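Odorant-binding protein 47 (Anopheles gambiae, PDB 3PM2) binds hydrophobic odorants and is thought to carry them through the aqueous fluid that surrounds the olfactory sensory dendrites of the mosquito. Local coordinates at residues Ser35-Gln40 against Gly126-His131; Lys105-Ile110 against Ser134-Ala139. One frame throughout, in Å; residues are numbered along the deposited sequence.

Contact 1 of 2, residues Ser35-Gln40 against Gly126-His131; sequences SKWIGQ and GEQICH
The carboxamide of Q40 is paired with the backbone of Q128 through two hydrogen bonds. Q128 N donates to Q40 OE1 over 2.7 Å with an N-H...O angle of 172°, and Q40 NE2 returns a bond of 2.9 Å to Q128 O. Both donors lie in the acceptor's carbonyl plane on a lone pair, and Q128 O lies in the Q40 amide plane, so the pair fixes the rotation of that amide. This is the close-fitted part. The outer part is a van der Waals contact with no hydrogen bond across it: the Q128 chain, bent at chi2, passes obliquely by the CH2/CZ3 end of the W37 indole, ring and amide planes 50° apart. Q128 CD lies 3.4 Å from W37 CH2. This side is at the protein surface, where Q128 is exposed. Over the six-membered ring of W37, C130 SG stands 5.3 Å from the centroid, a sulfur-aromatic contact. C130 is disulfide-bonded to C55, while E127 OE1 accepts a hydrogen bond from A123 N and forms a salt bridge with R52, and E127 OE2 accepts one from Q44 NE2. The loop before helix 133-147 is thus laid against helix 27-44, with helix 55-63 touching both W37 and Q40.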
ATOM      1  N   SER A  35      -7.855  11.526  -1.152  1.00 17.21           N
ATOM      2  CA  SER A  35      -8.590  12.707  -0.681  1.00 17.40           C
ATOM      3  C   SER A  35      -9.781  12.328   0.253  1.00 20.50           C
ATOM      4  O   SER A  35      -9.982  12.936   1.312  1.00 18.58           O
ATOM      5  CB  SER A  35      -9.067  13.525  -1.886  1.00 22.37           C
ATOM      6  OG  SER A  35      -9.782  14.686  -1.485  1.00 31.30           O
ATOM      7  N   LYS A  36     -10.535  11.287  -0.133  1.00 17.23           N
ATOM      8  CA  LYS A  36     -11.713  10.844   0.621  1.00 16.50           C
ATOM      9  C   LYS A  36     -11.396  10.333   2.029  1.00 21.14           C
ATOM     10  O   LYS A  36     -12.133  10.665   2.968  1.00 19.46           O
ATOM     11  CB  LYS A  36     -12.427   9.734  -0.169  1.00 19.00           C
ATOM     12  CG  LYS A  36     -13.837   9.455   0.313  1.00 25.40           C
ATOM     13  CD  LYS A  36     -14.472   8.386  -0.547  1.00 40.12           C
ATOM     14  CE  LYS A  36     -15.874   8.063  -0.108  1.00 55.09           C
ATOM     15  NZ  LYS A  36     -16.308   6.742  -0.640  1.00 64.56           N
ATOM     16  N   TRP A  37     -10.317   9.535   2.164  1.00 17.49           N
ATOM     17  CA  TRP A  37      -9.987   8.809   3.391  1.00 17.45           C
ATOM     18  C   TRP A  37      -8.717   9.145   4.136  1.00 19.05           C
ATOM     19  O   TRP A  37      -8.531   8.609   5.235  1.00 17.73           O
ATOM     20  CB  TRP A  37     -10.022   7.303   3.112  1.00 17.27           C
ATOM     21  CG  TRP A  37     -11.348   6.790   2.627  1.00 18.87           C
ATOM     22  CD1 TRP A  37     -11.648   6.341   1.376  1.00 21.91           C
ATOM     23  CD2 TRP A  37     -12.554   6.697   3.386  1.00 19.27           C
ATOM     24  NE1 TRP A  37     -12.957   5.925   1.324  1.00 21.76           N
ATOM     25  CE2 TRP A  37     -13.525   6.096   2.557  1.00 23.83           C
ATOM     26  CE3 TRP A  37     -12.884   6.980   4.723  1.00 21.34           C
ATOM     27  CZ2 TRP A  37     -14.823   5.829   3.002  1.00 23.97           C
ATOM     28  CZ3 TRP A  37     -14.177   6.741   5.153  1.00 23.38           C
ATOM     29  CH2 TRP A  37     -15.124   6.157   4.302  1.00 23.99           C
ATOM     30  N   ILE A  38      -7.845  10.018   3.602  1.00 17.60           N
ATOM     31  CA  ILE A  38      -6.587  10.325   4.323  1.00 17.35           C
ATOM     32  C   ILE A  38      -6.784  10.871   5.756  1.00 18.39           C
ATOM     33  O   ILE A  38      -6.017  10.529   6.646  1.00 16.79           O
ATOM     34  CB  ILE A  38      -5.596  11.184   3.477  1.00 20.16           C
ATOM     35  CG1 ILE A  38      -4.172  11.220   4.103  1.00 19.77           C
ATOM     36  CG2 ILE A  38      -6.150  12.595   3.219  1.00 21.12           C
ATOM     37  CD1 ILE A  38      -3.459   9.882   4.181  1.00 20.56           C
ATOM     38  N   GLY A  39      -7.829  11.669   5.940  1.00 16.41           N
ATOM     39  CA  GLY A  39      -8.170  12.307   7.204  1.00 17.28           C
ATOM     40  C   GLY A  39      -8.312  11.282   8.310  1.00 19.32           C
ATOM     41  O   GLY A  39      -7.585  11.315   9.312  1.00 17.84           O
ATOM     42  N   GLN A  40      -9.201  10.327   8.099  1.00 15.25           N
ATOM     43  CA  GLN A  40      -9.400   9.282   9.084  1.00 13.74           C
ATOM     44  C   GLN A  40      -8.219   8.315   9.110  1.00 16.18           C
ATOM     45  O   GLN A  40      -7.933   7.776  10.172  1.00 14.77           O
ATOM     46  CB  GLN A  40     -10.780   8.605   8.981  1.00 15.55           C
ATOM     47  CG  GLN A  40     -10.960   7.593   7.860  1.00 26.09           C
ATOM     48  CD  GLN A  40     -11.940   6.512   8.296  1.00 37.73           C
ATOM     49  OE1 GLN A  40     -13.042   6.797   8.818  1.00 25.75           O
ATOM     50  NE2 GLN A  40     -11.578   5.242   8.077  1.00 15.58           N
ATOM     51  N   GLY A 126     -17.552   9.423  13.550  1.00 30.77           N
ATOM     52  CA  GLY A 126     -17.498   9.337  12.098  1.00 29.55           C
ATOM     53  C   GLY A 126     -16.419   8.419  11.549  1.00 30.90           C
ATOM     54  O   GLY A 126     -16.118   8.468  10.354  1.00 30.73           O
ATOM     55  N   GLU A 127     -15.801   7.603  12.404  1.00 23.66           N
ATOM     56  CA  GLU A 127     -14.785   6.661  11.920  1.00 19.98           C
ATOM     57  C   GLU A 127     -15.480   5.544  11.155  1.00 21.15           C
ATOM     58  O   GLU A 127     -16.341   4.873  11.713  1.00 21.94           O
ATOM     59  CB  GLU A 127     -14.002   6.044  13.078  1.00 20.48           C
ATOM     60  CG  GLU A 127     -12.894   5.110  12.583  1.00 24.18           C
ATOM     61  CD  GLU A 127     -12.150   4.352  13.656  1.00 31.21           C
ATOM     62  OE1 GLU A 127     -12.637   4.316  14.806  1.00 22.06           O
ATOM     63  OE2 GLU A 127     -11.075   3.793  13.348  1.00 21.63           O
ATOM     64  N   GLN A 128     -15.086   5.322   9.912  1.00 19.01           N
ATOM     65  CA  GLN A 128     -15.626   4.219   9.114  1.00 19.04           C
ATOM     66  C   GLN A 128     -14.656   3.037   9.200  1.00 20.73           C
ATOM     67  O   GLN A 128     -13.464   3.195   8.905  1.00 20.08           O
ATOM     68  CB  GLN A 128     -15.838   4.650   7.662  1.00 20.72           C
ATOM     69  CG  GLN A 128     -16.026   3.473   6.702  1.00 29.28           C
ATOM     70  CD  GLN A 128     -17.066   3.683   5.639  1.00 51.64           C
ATOM     71  OE1 GLN A 128     -18.034   4.452   5.797  1.00 41.12           O
ATOM     72  NE2 GLN A 128     -16.884   2.970   4.529  1.00 43.84           N
ATOM     73  N   ILE A 129     -15.161   1.862   9.607  1.00 16.21           N
ATOM     74  CA  ILE A 129     -14.314   0.682   9.722  1.00 15.58           C
ATOM     75  C   ILE A 129     -14.216  -0.019   8.373  1.00 20.28           C
ATOM     76  O   ILE A 129     -15.234  -0.308   7.768  1.00 20.79           O
ATOM     77  CB  ILE A 129     -14.809  -0.268  10.860  1.00 18.69           C
ATOM     78  CG1 ILE A 129     -14.759   0.441  12.250  1.00 18.62           C
ATOM     79  CG2 ILE A 129     -14.055  -1.606  10.878  1.00 18.97           C
ATOM     80  CD1 ILE A 129     -13.355   0.931  12.751  1.00 17.14           C
ATOM     81  N   CYS A 130     -12.991  -0.255   7.889  1.00 15.16           N
ATOM     82  CA  CYS A 130     -12.720  -0.964   6.628  1.00 15.11           C
ATOM     83  C   CYS A 130     -12.008  -2.255   6.952  1.00 16.53           C
ATOM     84  O   CYS A 130     -11.288  -2.331   7.959  1.00 15.97           O
ATOM     85  CB  CYS A 130     -11.893  -0.102   5.672  1.00 16.23           C
ATOM     86  SG  CYS A 130     -12.827   1.289   4.970  1.00 20.82           S
ATOM     87  N   HIS A 131     -12.209  -3.276   6.108  1.00 13.00           N
ATOM     88  CA  HIS A 131     -11.523  -4.537   6.333  1.00 13.02           C
ATOM     89  C   HIS A 131     -10.024  -4.310   6.104  1.00 14.47           C
ATOM     90  O   HIS A 131      -9.657  -3.659   5.136  1.00 14.68           O
ATOM     91  CB  HIS A 131     -12.054  -5.636   5.390  1.00 13.41           C
ATOM     92  CG  HIS A 131     -11.647  -7.029   5.798  1.00 16.01           C
ATOM     93  ND1 HIS A 131     -10.353  -7.500   5.601  1.00 16.84           N
ATOM     94  CD2 HIS A 131     -12.403  -8.031   6.306  1.00 16.06           C
ATOM     95  CE1 HIS A 131     -10.359  -8.757   6.016  1.00 16.03           C
ATOM     96  NE2 HIS A 131     -11.570  -9.118   6.458  1.00 16.44           N
TER

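Contact 2 of 2, residues Lys105-Ile110 against Ser134-Ala139. Unlike the reference sequence in segment 105-110: S109 (reference Thr).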
ATOM      1  N   LYS A 105       1.413 -14.138   1.114  1.00 15.41           N
ATOM      2  CA  LYS A 105       1.956 -15.056   2.139  1.00 15.98           C
ATOM      3  C   LYS A 105       1.948 -14.369   3.517  1.00 18.72           C
ATOM      4  O   LYS A 105       1.510 -14.971   4.510  1.00 16.96           O
ATOM      5  CB  LYS A 105       3.380 -15.492   1.767  1.00 21.25           C
ATOM      6  CG  LYS A 105       3.841 -16.774   2.444  1.00 42.95           C
ATOM      7  CD  LYS A 105       5.363 -16.890   2.406  1.00 53.22           C
ATOM      8  CE  LYS A 105       5.872 -18.264   2.782  1.00 65.65           C
ATOM      9  NZ  LYS A 105       5.643 -18.581   4.215  1.00 75.14           N
ATOM     10  N   MET A 106       2.395 -13.108   3.564  1.00 15.71           N
ATOM     11  CA  MET A 106       2.422 -12.272   4.764  1.00 15.29           C
ATOM     12  C   MET A 106       1.006 -12.086   5.309  1.00 18.15           C
ATOM     13  O   MET A 106       0.783 -12.260   6.513  1.00 16.03           O
ATOM     14  CB  MET A 106       3.115 -10.917   4.479  1.00 17.93           C
ATOM     15  CG  MET A 106       3.143  -9.955   5.696  1.00 22.45           C
ATOM     16  SD  MET A 106       1.646  -8.939   5.849  1.00 26.06           S
ATOM     17  CE  MET A 106       1.879  -7.828   4.416  1.00 22.43           C
ATOM     18  N   ALA A 107       0.043 -11.754   4.435  1.00 14.75           N
ATOM     19  CA  ALA A 107      -1.353 -11.532   4.836  1.00 14.03           C
ATOM     20  C   ALA A 107      -1.928 -12.778   5.472  1.00 17.31           C
ATOM     21  O   ALA A 107      -2.550 -12.674   6.524  1.00 17.17           O
ATOM     22  CB  ALA A 107      -2.188 -11.101   3.636  1.00 14.47           C
ATOM     23  N   ASP A 108      -1.638 -13.971   4.890  1.00 14.64           N
ATOM     24  CA  ASP A 108      -2.102 -15.234   5.464  1.00 15.26           C
ATOM     25  C   ASP A 108      -1.516 -15.450   6.860  1.00 19.89           C
ATOM     26  O   ASP A 108      -2.221 -15.951   7.722  1.00 20.58           O
ATOM     27  CB  ASP A 108      -1.739 -16.402   4.540  1.00 18.35           C
ATOM     28  CG  ASP A 108      -2.073 -17.760   5.128  1.00 32.49           C
ATOM     29  OD1 ASP A 108      -3.276 -18.067   5.263  1.00 34.12           O
ATOM     30  OD2 ASP A 108      -1.131 -18.481   5.528  1.00 39.57           O
ATOM     31  N   SER A 109      -0.242 -15.048   7.086  1.00 17.40           N
ATOM     32  CA  SER A 109       0.420 -15.242   8.393  1.00 18.13           C
ATOM     33  C   SER A 109      -0.213 -14.413   9.513  1.00 22.35           C
ATOM     34  O   SER A 109      -0.098 -14.795  10.670  1.00 23.72           O
ATOM     35  CB  SER A 109       1.907 -14.901   8.285  1.00 20.76           C
ATOM     36  OG  SER A 109       2.096 -13.527   7.991  1.00 22.67           O
ATOM     37  N   ILE A 110      -0.888 -13.307   9.164  1.00 17.61           N
ATOM     38  CA  ILE A 110      -1.559 -12.430  10.122  1.00 17.72           C
ATOM     39  C   ILE A 110      -3.090 -12.424   9.965  1.00 21.41           C
ATOM     40  O   ILE A 110      -3.747 -11.496  10.445  1.00 21.05           O
ATOM     41  CB  ILE A 110      -0.928 -11.006  10.169  1.00 21.21           C
ATOM     42  CG1 ILE A 110      -1.012 -10.293   8.781  1.00 20.40           C
ATOM     43  CG2 ILE A 110       0.536 -11.063  10.703  1.00 23.71           C
ATOM     44  CD1 ILE A 110      -0.719  -8.824   8.818  1.00 19.92           C
ATOM     45  N   SER A 134      -7.341  -5.043   2.289  1.00 10.81           N
ATOM     46  CA  SER A 134      -6.915  -4.181   1.168  1.00 10.98           C
ATOM     47  C   SER A 134      -5.601  -3.433   1.460  1.00 14.05           C
ATOM     48  O   SER A 134      -4.700  -3.434   0.624  1.00 12.01           O
ATOM     49  CB  SER A 134      -8.019  -3.209   0.782  1.00 13.40           C
ATOM     50  OG  SER A 134      -9.182  -3.881   0.327  1.00 17.52           O
ATOM     51  N   GLY A 135      -5.522  -2.811   2.635  1.00 11.80           N
ATOM     52  CA  GLY A 135      -4.336  -2.072   3.054  1.00 11.37           C
ATOM     53  C   GLY A 135      -3.143  -2.991   3.273  1.00 14.51           C
ATOM     54  O   GLY A 135      -2.015  -2.630   2.935  1.00 13.14           O
ATOM     55  N   THR A 136      -3.378  -4.181   3.841  1.00 10.32           N
ATOM     56  CA  THR A 136      -2.282  -5.150   4.077  1.00  9.61           C
ATOM     57  C   THR A 136      -1.581  -5.444   2.747  1.00 14.45           C
ATOM     58  O   THR A 136      -0.358  -5.340   2.665  1.00 14.69           O
ATOM     59  CB  THR A 136      -2.834  -6.425   4.712  1.00 15.85           C
ATOM     60  OG1 THR A 136      -3.502  -6.060   5.928  1.00 17.87           O
ATOM     61  CG2 THR A 136      -1.750  -7.446   4.997  1.00 13.52           C
ATOM     62  N   ILE A 137      -2.362  -5.756   1.703  1.00 12.38           N
ATOM     63  CA  ILE A 137      -1.816  -6.080   0.381  1.00 11.90           C
ATOM     64  C   ILE A 137      -1.185  -4.882  -0.284  1.00 14.23           C
ATOM     65  O   ILE A 137      -0.018  -4.951  -0.734  1.00 13.84           O
ATOM     66  CB  ILE A 137      -2.880  -6.781  -0.533  1.00 15.10           C
ATOM     67  CG1 ILE A 137      -3.396  -8.123   0.094  1.00 14.71           C
ATOM     68  CG2 ILE A 137      -2.338  -7.025  -1.966  1.00 16.88           C
ATOM     69  CD1 ILE A 137      -2.321  -9.259   0.228  1.00 13.51           C
ATOM     70  N   LEU A 138      -1.947  -3.779  -0.371  1.00 12.19           N
ATOM     71  CA  LEU A 138      -1.505  -2.591  -1.081  1.00 11.68           C
ATOM     72  C   LEU A 138      -0.263  -1.929  -0.479  1.00 15.04           C
ATOM     73  O   LEU A 138       0.652  -1.536  -1.227  1.00 11.11           O
ATOM     74  CB  LEU A 138      -2.673  -1.588  -1.260  1.00 12.62           C
ATOM     75  CG  LEU A 138      -2.428  -0.415  -2.221  1.00 19.57           C
ATOM     76  CD1 LEU A 138      -2.193  -0.908  -3.671  1.00 20.67           C
ATOM     77  CD2 LEU A 138      -3.617   0.580  -2.181  1.00 23.03           C
ATOM     78  N   ALA A 139      -0.228  -1.811   0.865  1.00 13.89           N
ATOM     79  CA  ALA A 139       0.911  -1.242   1.584  1.00 14.26           C
ATOM     80  C   ALA A 139       2.167  -2.044   1.286  1.00 17.80           C
ATOM     81  O   ALA A 139       3.193  -1.465   0.928  1.00 16.03           O
ATOM     82  CB  ALA A 139       0.652  -1.239   3.091  1.00 15.41           C
TER
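Helix-to-helix packing, apolar and partly buried, joins the C-terminal end of helix 92-109 to the first turns of helix 133-147 through M106, A107 and I110 on one side and T136 and I137 on the other. The local axes approach to 9.8 Å at 145° between their N-to-C directions, a roughly antiparallel crossing, and no hydrogen bond spans it. T136 CG2 is the shared point of contact. M106 bends at chi2 and chi3 to set CE 3.7 Å and SD 3.8 Å from this methyl; A107 CB approaches it to 3.9 Å, and I110 CD1 meets it tip to tip at 4.2 Å. The threonine rotamer explains the division of labour: CG2 lies anti to the backbone N, facing the other helix, whereas OG1 is hydrogen-bonded to P132 O, just ahead of the helix. A107 CB has a second neighbour in I137 CD1, also at 3.9 Å. The small alanine lies where the backbones come nearest, its CA 6.5 Å from that of T136. I137 also touches L77 of helix 74-85. M106 reaches C140, one turn on from T136, whose disulfide to C103 joins these same two helices. Disulfide-linked helices packed through apolar side chains are characteristic of the all-helical insect odorant-binding protein fold.

Overall arrangement
Contacts 1 and 2 have centres 19 Å apart and use different helices: 27-44 in the first, 92-109 and 133-147 in the second. Along the chain the segments alternate, in the order 35-40, 105-110, 126-131, 134-139, so the connections cross. The last two nearly adjoin: the loop 126-131 of contact 1 runs into helix 133-147, which supplies contact 2. One continuous piece of chain is therefore held against helix 27-44 at the surface and then, nearer the centre of the molecule, against helix 92-109. Disulfide C103-C140 joins the two helices of contact 2, whereas C55-C130 ties the loop of contact 1 to helix 55-63, consistent with a compact, cross-linked helical carrier.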